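A rubisco-like protein (Burkholderia fungorum, PDB 3NWR) belongs to the rubisco-like proteins, relatives of the rubisco large chain, and probably acts as a lyase, perhaps on a phosphorylated compound. Local coordinates at residues T374-M379 and Q400-V405; G320-F325 and A361-A366; T23-A28 and A78-Q83. All coordinates share one frame; numbering follows the deposited sequence.

In the fold
Contacts 1 and 2 share the catalytic barrel and adjoin one another, with centres about 11 Å apart: Phe378 and Trp402 of contact 1 pack on Val364, which belongs to helix 364-371 of contact 2. Contact 3 lies in the N-terminal domain, its centre about 49 Å from that of contact 1 and about 42 Å from that of contact 2. Within one chain, contacts 2 and 3 come no nearer than about 28 Å between atoms, yet across the dimer they meet, Arg82 of one subunit giving a weak hydrogen bond to Gly323 O of the other. Lys324 in contact 2 holds a sulfate, probably marking a phosphate site as in rubisco.

Contact 1. Residues T374-M379 and Q400-V405; sequences TDLLFM and QAWAAV
The indole of Trp402 presents its edge to one face of the Phe378 ring in a T-shaped stack, with the planes at 85° and the five-membered ring centroid 5.0 Å from that of the phenyl. NE1 of Trp402 stands over this face, displaced toward its rim and 3.7 Å from Phe378 CD2, while Trp402 CZ2 sits 3.8 Å from Phe378 CD1. Farther along the indole, Leu376 arrives from the opposing direction, and its CD2 comes within 3.9 Å of Trp402 CH2, obliquely to the ring.

Phe378 belongs to strand 377-379, whose neighbours in the parallel barrel sheet are 163-165 and 352-355. Two positions apart along the chain, Leu376 and Phe378 both direct their side chains at helix 391-407, so this is the layering of strand against outer helix of a TIM barrel. With CG trans to its backbone N (chi1 -167°), the Phe378 ring leans out toward helix 391-407 and turns a face to the indole edge. Pro162 and Val364 of helix 364-371 also pack on the indole, making Trp402 a wedge between neighbouring barrel elements.

All three side chains are buried, and Trp402 NE1 has no conventional hydrogen-bond partner. Its N-H is aimed at the phenyl face, so the pi cloud of Phe378 probably gives it weak electrostatic compensation within an otherwise apolar contact.

Contact 2. Residues G320-F325 and A361-A366; sequences GLAGKF and AGTVQA. With SO4 (sulfate ion), chain B.
Leu321 makes the tight part of this contact, pressing its CD1 branch against the last residue of the 361-366 segment. Leu321 CD1 lies 3.5 Å from Ala366 CB and only 3.2 Å from Ala366 O, a short approach of a methyl to a carbonyl oxygen. Leu321 also packs on Val332 and Ile333 of helix 329-340, and so touches two helices of the barrel. A second close point is Thr363, whose methyl CG2 rests 3.6 Å from Leu321 O. With chi1 at 61°, this methyl lies trans to the Thr363 carbonyl carbon and faces the loop, while OG1 is held by Gln359; the same Gln359 donates through NE2 to Leu321 O.

The fit is looser at Ala322, an exposed residue in the type II turn from Gly320 to Gly323, which brings CB no nearer than 4.2 Å to Thr363 CG2. The turn follows strand 315-319, the position of loop 6 in rubisco, to which this loop probably corresponds, and Gly323 O receives a weak hydrogen bond from Arg82 of the second subunit.

Past the turn, Lys324 extends fully and donates from NZ to sulfate O4 at 2.7 Å. Gly358 N and Gly382 N bind the same ion. The sulfate probably comes from the crystallisation liquor, but one ammonium and two backbone N-H groups gathered round it are consistent with a phosphate site as in rubisco. Gln359 bonds both sides of the contact, Thr363 OG1 and Leu321 O, at the start of a loop whose lysine would probably stabilise a bound anion.

Contact 3. Residues T23-A28 and A78-Q83; sequences TPLDPA and AWLERQ. With SO4 (sulfate ion), chain D.
Pro24 and Leu80 meet where an ST turn leads from strand 14-23 into helix 27-37 of the N-terminal domain. The pyrrolidine approaches with its CG-CD side: Pro24 CD lies 3.7 Å from Leu80 CD1, and Pro24 CG is 3.9 Å from Leu80 CD2. Leu25 adds a looser layer, its CD1 reaching the edge of the Trp79 indole at CZ3, 4.4 Å away. Leu80 can meet the proline because chi1 of -74° sends its CG trans to the carbonyl carbon and off helix 78-82 toward the turn.

Behind these apolar contacts, Thr23 OG1 accepts from Leu25 N at 3.0 Å and also bonds to Glu123 O, so one hydroxyl shapes the turn and ties it to a neighbouring loop. Asp26 follows as N-cap, its OD2 accepting from Arg29 N in the first turn of helix 27-37. Trp79 also packs on Gly323, and Arg82 on Ala322, of the second subunit, which places helix 78-82 at the dimer interface. A sulfate, probably from the crystallisation liquor, sits by the turn beside Arg29; Asp26 N donates to sulfate O3 at 2.9 Å, with an N-H...O angle of 161°.

Contact 1. Residues T374-M379 and Q400-V405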
loop_
_atom_site.group_PDB
_atom_site.type_symbol
_atom_site.label_atom_id
_atom_site.label_comp_id
_atom_site.label_asym_id
_atom_site.label_seq_id
_atom_site.Cartn_x
_atom_site.Cartn_y
_atom_site.Cartn_z
ATOM N N THR A 374 -24.087 -2.659 20.060
ATOM C CA THR A 374 -24.260 -3.779 19.132
ATOM C C THR A 374 -23.947 -3.388 17.696
ATOM O O THR A 374 -24.208 -4.168 16.780
ATOM C CB THR A 374 -25.690 -4.363 19.164
ATOM O OG1 THR A 374 -26.635 -3.355 18.771
ATOM C CG2 THR A 374 -26.030 -4.889 20.558
ATOM N N ASP A 375 -23.402 -2.184 17.510
ATOM C CA ASP A 375 -23.127 -1.652 16.164
ATOM C C ASP A 375 -21.846 -2.258 15.583
ATOM O O ASP A 375 -20.765 -1.642 15.564
ATOM C CB ASP A 375 -23.060 -0.126 16.207
ATOM C CG ASP A 375 -24.434 0.514 16.460
ATOM O OD1 ASP A 375 -25.464 -0.148 16.267
ATOM O OD2 ASP A 375 -24.488 1.699 16.839
ATOM N N LEU A 376 -21.982 -3.492 15.121
ATOM C CA LEU A 376 -20.843 -4.234 14.624
ATOM C C LEU A 376 -21.295 -5.353 13.700
ATOM O O LEU A 376 -22.444 -5.819 13.767
ATOM C CB LEU A 376 -20.015 -4.777 15.801
ATOM C CG LEU A 376 -20.746 -5.785 16.692
ATOM C CD1 LEU A 376 -20.346 -7.216 16.350
ATOM C CD2 LEU A 376 -20.508 -5.484 18.173
ATOM N N LEU A 377 -20.386 -5.755 12.819
ATOM C CA LEU A 377 -20.559 -6.925 11.971
ATOM C C LEU A 377 -19.694 -8.047 12.526
ATOM O O LEU A 377 -18.477 -7.899 12.651
ATOM C CB LEU A 377 -20.157 -6.583 10.527
ATOM C CG LEU A 377 -20.141 -7.720 9.500
ATOM C CD1 LEU A 377 -21.505 -8.370 9.374
ATOM C CD2 LEU A 377 -19.674 -7.188 8.141
ATOM N N PHE A 378 -20.342 -9.151 12.890
ATOM C CA PHE A 378 -19.687 -10.279 13.550
ATOM C C PHE A 378 -19.540 -11.436 12.572
ATOM O O PHE A 378 -20.520 -12.135 12.266
ATOM C CB PHE A 378 -20.547 -10.695 14.752
ATOM C CG PHE A 378 -19.864 -11.640 15.718
ATOM C CD1 PHE A 378 -18.874 -11.183 16.567
ATOM C CD2 PHE A 378 -20.247 -12.974 15.792
ATOM C CE1 PHE A 378 -18.259 -12.048 17.474
ATOM C CE2 PHE A 378 -19.645 -13.846 16.704
ATOM C CZ PHE A 378 -18.640 -13.377 17.535
ATOM N N MET A 379 -18.322 -11.628 12.074
ATOM C CA MET A 379 -18.049 -12.650 11.067
ATOM C C MET A 379 -17.618 -13.932 11.735
ATOM O O MET A 379 -16.595 -13.964 12.429
ATOM C CB MET A 379 -16.930 -12.194 10.122
ATOM C CG MET A 379 -17.168 -10.845 9.456
ATOM S SD MET A 379 -18.567 -10.856 8.332
ATOM C CE MET A 379 -18.162 -12.244 7.294
ATOM N N GLN A 400 -28.027 -16.569 20.106
ATOM C CA GLN A 400 -28.317 -16.783 21.530
ATOM C C GLN A 400 -27.253 -16.146 22.423
ATOM O O GLN A 400 -27.569 -15.554 23.459
ATOM C CB GLN A 400 -28.445 -18.276 21.825
ATOM C CG GLN A 400 -29.764 -18.866 21.351
ATOM C CD GLN A 400 -29.779 -20.381 21.391
ATOM O OE1 GLN A 400 -28.743 -21.021 21.574
ATOM N NE2 GLN A 400 -30.963 -20.966 21.201
ATOM N N ALA A 401 -25.988 -16.243 22.015
ATOM C CA ALA A 401 -24.918 -15.569 22.745
ATOM C C ALA A 401 -25.149 -14.058 22.776
ATOM O O ALA A 401 -24.995 -13.417 23.814
ATOM C CB ALA A 401 -23.559 -15.893 22.132
ATOM N N TRP A 402 -25.506 -13.479 21.630
ATOM C CA TRP A 402 -25.795 -12.050 21.591
ATOM C C TRP A 402 -26.994 -11.669 22.465
ATOM O O TRP A 402 -26.938 -10.671 23.186
ATOM C CB TRP A 402 -25.954 -11.559 20.142
ATOM C CG TRP A 402 -24.607 -11.384 19.511
ATOM C CD1 TRP A 402 -24.036 -12.162 18.546
ATOM C CD2 TRP A 402 -23.635 -10.388 19.851
ATOM N NE1 TRP A 402 -22.771 -11.703 18.253
ATOM C CE2 TRP A 402 -22.502 -10.613 19.036
ATOM C CE3 TRP A 402 -23.619 -9.317 20.751
ATOM C CZ2 TRP A 402 -21.360 -9.821 19.110
ATOM C CZ3 TRP A 402 -22.478 -8.529 20.828
ATOM C CH2 TRP A 402 -21.367 -8.777 19.997
ATOM N N ALA A 403 -28.058 -12.463 22.417
ATOM C CA ALA A 403 -29.212 -12.225 23.282
ATOM C C ALA A 403 -28.799 -12.229 24.759
ATOM O O ALA A 403 -29.226 -11.374 25.540
ATOM C CB ALA A 403 -30.287 -13.256 23.016
ATOM N N ALA A 404 -27.950 -13.183 25.129
ATOM C CA ALA A 404 -27.467 -13.285 26.506
ATOM C C ALA A 404 -26.709 -12.038 26.944
ATOM O O ALA A 404 -27.002 -11.440 27.981
ATOM C CB ALA A 404 -26.589 -14.516 26.663
ATOM N N VAL A 405 -25.723 -11.625 26.155
ATOM C CA VAL A 405 -24.893 -10.505 26.600
ATOM C C VAL A 405 -25.676 -9.198 26.631
ATOM O O VAL A 405 -25.451 -8.349 27.492
ATOM C CB VAL A 405 -23.574 -10.369 25.795
ATOM C CG1 VAL A 405 -22.858 -11.709 25.754
ATOM C CG2 VAL A 405 -23.835 -9.846 24.379
#

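Contact 2. Residues G320-F325 and A361-A366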
loop_
_atom_site.group_PDB
_atom_site.type_symbol
_atom_site.label_atom_id
_atom_site.label_comp_id
_atom_site.label_asym_id
_atom_site.label_seq_id
_atom_site.Cartn_x
_atom_site.Cartn_y
_atom_site.Cartn_z
ATOM N N GLY A 320 -10.047 -9.892 15.236
ATOM C CA GLY A 320 -10.947 -10.394 16.267
ATOM C C GLY A 320 -10.329 -10.739 17.598
ATOM O O GLY A 320 -9.156 -11.098 17.669
ATOM N N LEU A 321 -11.135 -10.645 18.651
ATOM C CA LEU A 321 -10.701 -11.047 19.983
ATOM C C LEU A 321 -10.522 -12.560 20.034
ATOM O O LEU A 321 -11.338 -13.308 19.496
ATOM C CB LEU A 321 -11.723 -10.584 21.021
ATOM C CG LEU A 321 -11.896 -9.064 21.045
ATOM C CD1 LEU A 321 -12.964 -8.678 22.045
ATOM C CD2 LEU A 321 -10.569 -8.352 21.338
ATOM N N ALA A 322 -9.437 -12.997 20.668
ATOM C CA ALA A 322 -9.074 -14.410 20.716
ATOM C C ALA A 322 -8.976 -14.994 19.312
ATOM O O ALA A 322 -9.302 -16.155 19.088
ATOM C CB ALA A 322 -10.090 -15.200 21.555
ATOM N N GLY A 323 -8.515 -14.187 18.364
ATOM C CA GLY A 323 -8.494 -14.622 16.979
ATOM C C GLY A 323 -7.346 -15.554 16.652
ATOM O O GLY A 323 -6.527 -15.877 17.517
ATOM N N LYS A 324 -7.288 -15.983 15.393
ATOM C CA LYS A 324 -6.231 -16.879 14.935
ATOM C C LYS A 324 -5.090 -16.119 14.248
ATOM O O LYS A 324 -4.064 -16.705 13.923
ATOM C CB LYS A 324 -6.810 -17.945 14.001
ATOM C CG LYS A 324 -7.883 -18.799 14.670
ATOM C CD LYS A 324 -8.446 -19.865 13.738
ATOM C CE LYS A 324 -9.528 -20.668 14.446
ATOM N NZ LYS A 324 -9.970 -21.845 13.646
ATOM N N PHE A 325 -5.276 -14.817 14.046
ATOM C CA PHE A 325 -4.235 -13.963 13.477
ATOM C C PHE A 325 -3.225 -13.530 14.552
ATOM O O PHE A 325 -3.372 -13.857 15.739
ATOM C CB PHE A 325 -4.866 -12.705 12.854
ATOM C CG PHE A 325 -5.619 -12.942 11.559
ATOM C CD1 PHE A 325 -5.034 -13.603 10.497
ATOM C CD2 PHE A 325 -6.902 -12.444 11.403
ATOM C CE1 PHE A 325 -5.721 -13.790 9.295
ATOM C CE2 PHE A 325 -7.596 -12.625 10.210
ATOM C CZ PHE A 325 -6.998 -13.301 9.155
ATOM N N ALA A 361 -19.710 -18.181 19.473
ATOM C CA ALA A 361 -20.436 -17.788 20.683
ATOM C C ALA A 361 -19.490 -17.336 21.789
ATOM O O ALA A 361 -19.754 -16.356 22.480
ATOM C CB ALA A 361 -21.316 -18.928 21.180
ATOM N N GLY A 362 -18.381 -18.053 21.940
ATOM C CA GLY A 362 -17.443 -17.796 23.017
ATOM C C GLY A 362 -16.611 -16.525 22.930
ATOM O O GLY A 362 -15.854 -16.225 23.852
ATOM N N THR A 363 -16.717 -15.785 21.827
ATOM C CA THR A 363 -16.033 -14.494 21.735
ATOM C C THR A 363 -17.012 -13.321 21.752
ATOM O O THR A 363 -16.618 -12.159 21.634
ATOM C CB THR A 363 -15.156 -14.388 20.466
ATOM O OG1 THR A 363 -15.987 -14.527 19.301
ATOM C CG2 THR A 363 -14.100 -15.474 20.453
ATOM N N VAL A 364 -18.292 -13.619 21.942
ATOM C CA VAL A 364 -19.315 -12.582 21.911
ATOM C C VAL A 364 -19.227 -11.618 23.101
ATOM O O VAL A 364 -19.311 -10.409 22.931
ATOM C CB VAL A 364 -20.711 -13.215 21.822
ATOM C CG1 VAL A 364 -21.802 -12.188 22.131
ATOM C CG2 VAL A 364 -20.903 -13.839 20.438
ATOM N N GLN A 365 -19.064 -12.145 24.310
ATOM C CA GLN A 365 -18.981 -11.267 25.475
ATOM C C GLN A 365 -17.849 -10.238 25.352
ATOM O O GLN A 365 -18.050 -9.048 25.610
ATOM C CB GLN A 365 -18.803 -12.080 26.760
ATOM C CG GLN A 365 -18.826 -11.214 28.022
ATOM C CD GLN A 365 -20.210 -10.677 28.331
ATOM O OE1 GLN A 365 -20.479 -9.479 28.206
ATOM N NE2 GLN A 365 -21.096 -11.564 28.728
ATOM N N ALA A 366 -16.660 -10.708 24.993
ATOM C CA ALA A 366 -15.506 -9.822 24.883
ATOM C C ALA A 366 -15.740 -8.781 23.792
ATOM O O ALA A 366 -15.357 -7.614 23.925
ATOM C CB ALA A 366 -14.254 -10.619 24.593
HETATM S S SO4 B . -12.351 -19.629 11.808
HETATM O O1 SO4 B . -13.412 -19.898 10.839
HETATM O O2 SO4 B . -12.877 -19.702 13.166
HETATM O O3 SO4 B . -11.807 -18.296 11.567
HETATM O O4 SO4 B . -11.283 -20.609 11.641
#

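Contact 3. Residues T23-A28 and A78-Q83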
loop_
_atom_site.group_PDB
_atom_site.type_symbol
_atom_site.label_atom_id
_atom_site.label_comp_id
_atom_site.label_asym_id
_atom_site.label_seq_id
_atom_site.Cartn_x
_atom_site.Cartn_y
_atom_site.Cartn_z
ATOM N N THR A 23 16.165 6.391 16.746
ATOM C CA THR A 23 17.361 6.922 16.104
ATOM C C THR A 23 18.496 6.969 17.121
ATOM O O THR A 23 18.255 7.213 18.302
ATOM C CB THR A 23 17.117 8.350 15.550
ATOM O OG1 THR A 23 18.321 8.864 14.969
ATOM C CG2 THR A 23 16.630 9.298 16.662
ATOM N N PRO A 24 19.734 6.713 16.670
ATOM C CA PRO A 24 20.859 6.875 17.595
ATOM C C PRO A 24 21.258 8.344 17.671
ATOM O O PRO A 24 22.091 8.717 18.504
ATOM C CB PRO A 24 21.962 6.064 16.929
ATOM C CG PRO A 24 21.689 6.201 15.468
ATOM C CD PRO A 24 20.174 6.262 15.337
ATOM N N LEU A 25 20.673 9.166 16.801
ATOM C CA LEU A 25 20.950 10.595 16.774
ATOM C C LEU A 25 20.008 11.332 17.727
ATOM O O LEU A 25 19.255 10.707 18.478
ATOM C CB LEU A 25 20.824 11.140 15.342
ATOM C CG LEU A 25 21.543 10.328 14.257
ATOM C CD1 LEU A 25 21.328 10.944 12.881
ATOM C CD2 LEU A 25 23.035 10.185 14.561
ATOM N N ASP A 26 20.050 12.659 17.702
ATOM C CA ASP A 26 19.176 13.467 18.546
ATOM C C ASP A 26 17.734 13.425 18.041
ATOM O O ASP A 26 17.468 13.848 16.917
ATOM C CB ASP A 26 19.656 14.917 18.556
ATOM C CG ASP A 26 18.783 15.806 19.409
ATOM O OD1 ASP A 26 18.812 15.642 20.644
ATOM O OD2 ASP A 26 18.067 16.663 18.843
ATOM N N PRO A 27 16.803 12.911 18.862
ATOM C CA PRO A 27 15.407 12.799 18.403
ATOM C C PRO A 27 14.805 14.116 17.921
ATOM O O PRO A 27 14.101 14.122 16.912
ATOM C CB PRO A 27 14.670 12.290 19.642
ATOM C CG PRO A 27 15.713 11.472 20.370
ATOM C CD PRO A 27 17.015 12.225 20.150
ATOM N N ALA A 28 15.064 15.219 18.615
ATOM C CA ALA A 28 14.485 16.492 18.205
ATOM C C ALA A 28 14.988 16.941 16.839
ATOM O O ALA A 28 14.215 17.445 16.029
ATOM C CB ALA A 28 14.751 17.573 19.256
ATOM N N ALA A 78 21.786 1.348 6.288
ATOM C CA ALA A 78 23.104 1.376 5.654
ATOM C C ALA A 78 23.847 2.695 5.860
ATOM O O ALA A 78 25.073 2.710 5.973
ATOM C CB ALA A 78 22.988 1.059 4.165
ATOM N N TRP A 79 23.112 3.800 5.900
ATOM C CA TRP A 79 23.725 5.105 6.098
ATOM C C TRP A 79 24.331 5.194 7.495
ATOM O O TRP A 79 25.467 5.641 7.658
ATOM C CB TRP A 79 22.708 6.231 5.866
ATOM C CG TRP A 79 23.312 7.607 5.870
ATOM C CD1 TRP A 79 23.950 8.228 4.833
ATOM C CD2 TRP A 79 23.328 8.533 6.963
ATOM N NE1 TRP A 79 24.365 9.484 5.215
ATOM C CE2 TRP A 79 23.995 9.694 6.518
ATOM C CE3 TRP A 79 22.840 8.492 8.275
ATOM C CZ2 TRP A 79 24.188 10.805 7.340
ATOM C CZ3 TRP A 79 23.033 9.599 9.092
ATOM C CH2 TRP A 79 23.703 10.739 8.621
ATOM N N LEU A 80 23.585 4.746 8.498
ATOM C CA LEU A 80 24.081 4.805 9.866
ATOM C C LEU A 80 25.273 3.879 10.077
ATOM O O LEU A 80 26.215 4.227 10.787
ATOM C CB LEU A 80 22.967 4.495 10.870
ATOM C CG LEU A 80 21.950 5.622 11.054
ATOM C CD1 LEU A 80 20.773 5.155 11.901
ATOM C CD2 LEU A 80 22.612 6.845 11.684
ATOM N N GLU A 81 25.254 2.703 9.462
ATOM C CA GLU A 81 26.373 1.796 9.676
ATOM C C GLU A 81 27.604 2.181 8.861
ATOM O O GLU A 81 28.729 1.925 9.286
ATOM C CB GLU A 81 25.989 0.328 9.486
ATOM C CG GLU A 81 25.254 0.001 8.221
ATOM C CD GLU A 81 24.601 -1.364 8.303
ATOM O OE1 GLU A 81 24.810 -2.061 9.322
ATOM O OE2 GLU A 81 23.870 -1.738 7.364
ATOM N N ARG A 82 27.393 2.812 7.710
ATOM C CA ARG A 82 28.505 3.362 6.938
ATOM C C ARG A 82 29.326 4.303 7.810
ATOM O O ARG A 82 30.489 4.587 7.517
ATOM C CB ARG A 82 28.009 4.124 5.702
ATOM C CG ARG A 82 28.044 3.321 4.412
ATOM C CD ARG A 82 28.031 4.221 3.179
ATOM N NE ARG A 82 26.744 4.879 2.967
ATOM C CZ ARG A 82 25.692 4.296 2.397
ATOM N NH1 ARG A 82 25.769 3.034 1.988
ATOM N NH2 ARG A 82 24.562 4.970 2.237
ATOM N N GLN A 83 28.719 4.781 8.889
ATOM C CA GLN A 83 29.368 5.764 9.746
ATOM C C GLN A 83 29.597 5.274 11.165
ATOM O O GLN A 83 30.013 6.043 12.032
ATOM C CB GLN A 83 28.548 7.044 9.768
ATOM C CG GLN A 83 28.531 7.741 8.437
ATOM C CD GLN A 83 27.468 8.798 8.374
ATOM O OE1 GLN A 83 26.451 8.704 9.061
ATOM N NE2 GLN A 83 27.690 9.813 7.549
HETATM S S SO4 D . 22.984 14.486 16.216
HETATM O O1 SO4 D . 23.694 14.340 14.948
HETATM O O2 SO4 D . 23.328 13.377 17.100
HETATM O O3 SO4 D . 21.547 14.500 15.981
HETATM O O4 SO4 D . 23.378 15.748 16.838
#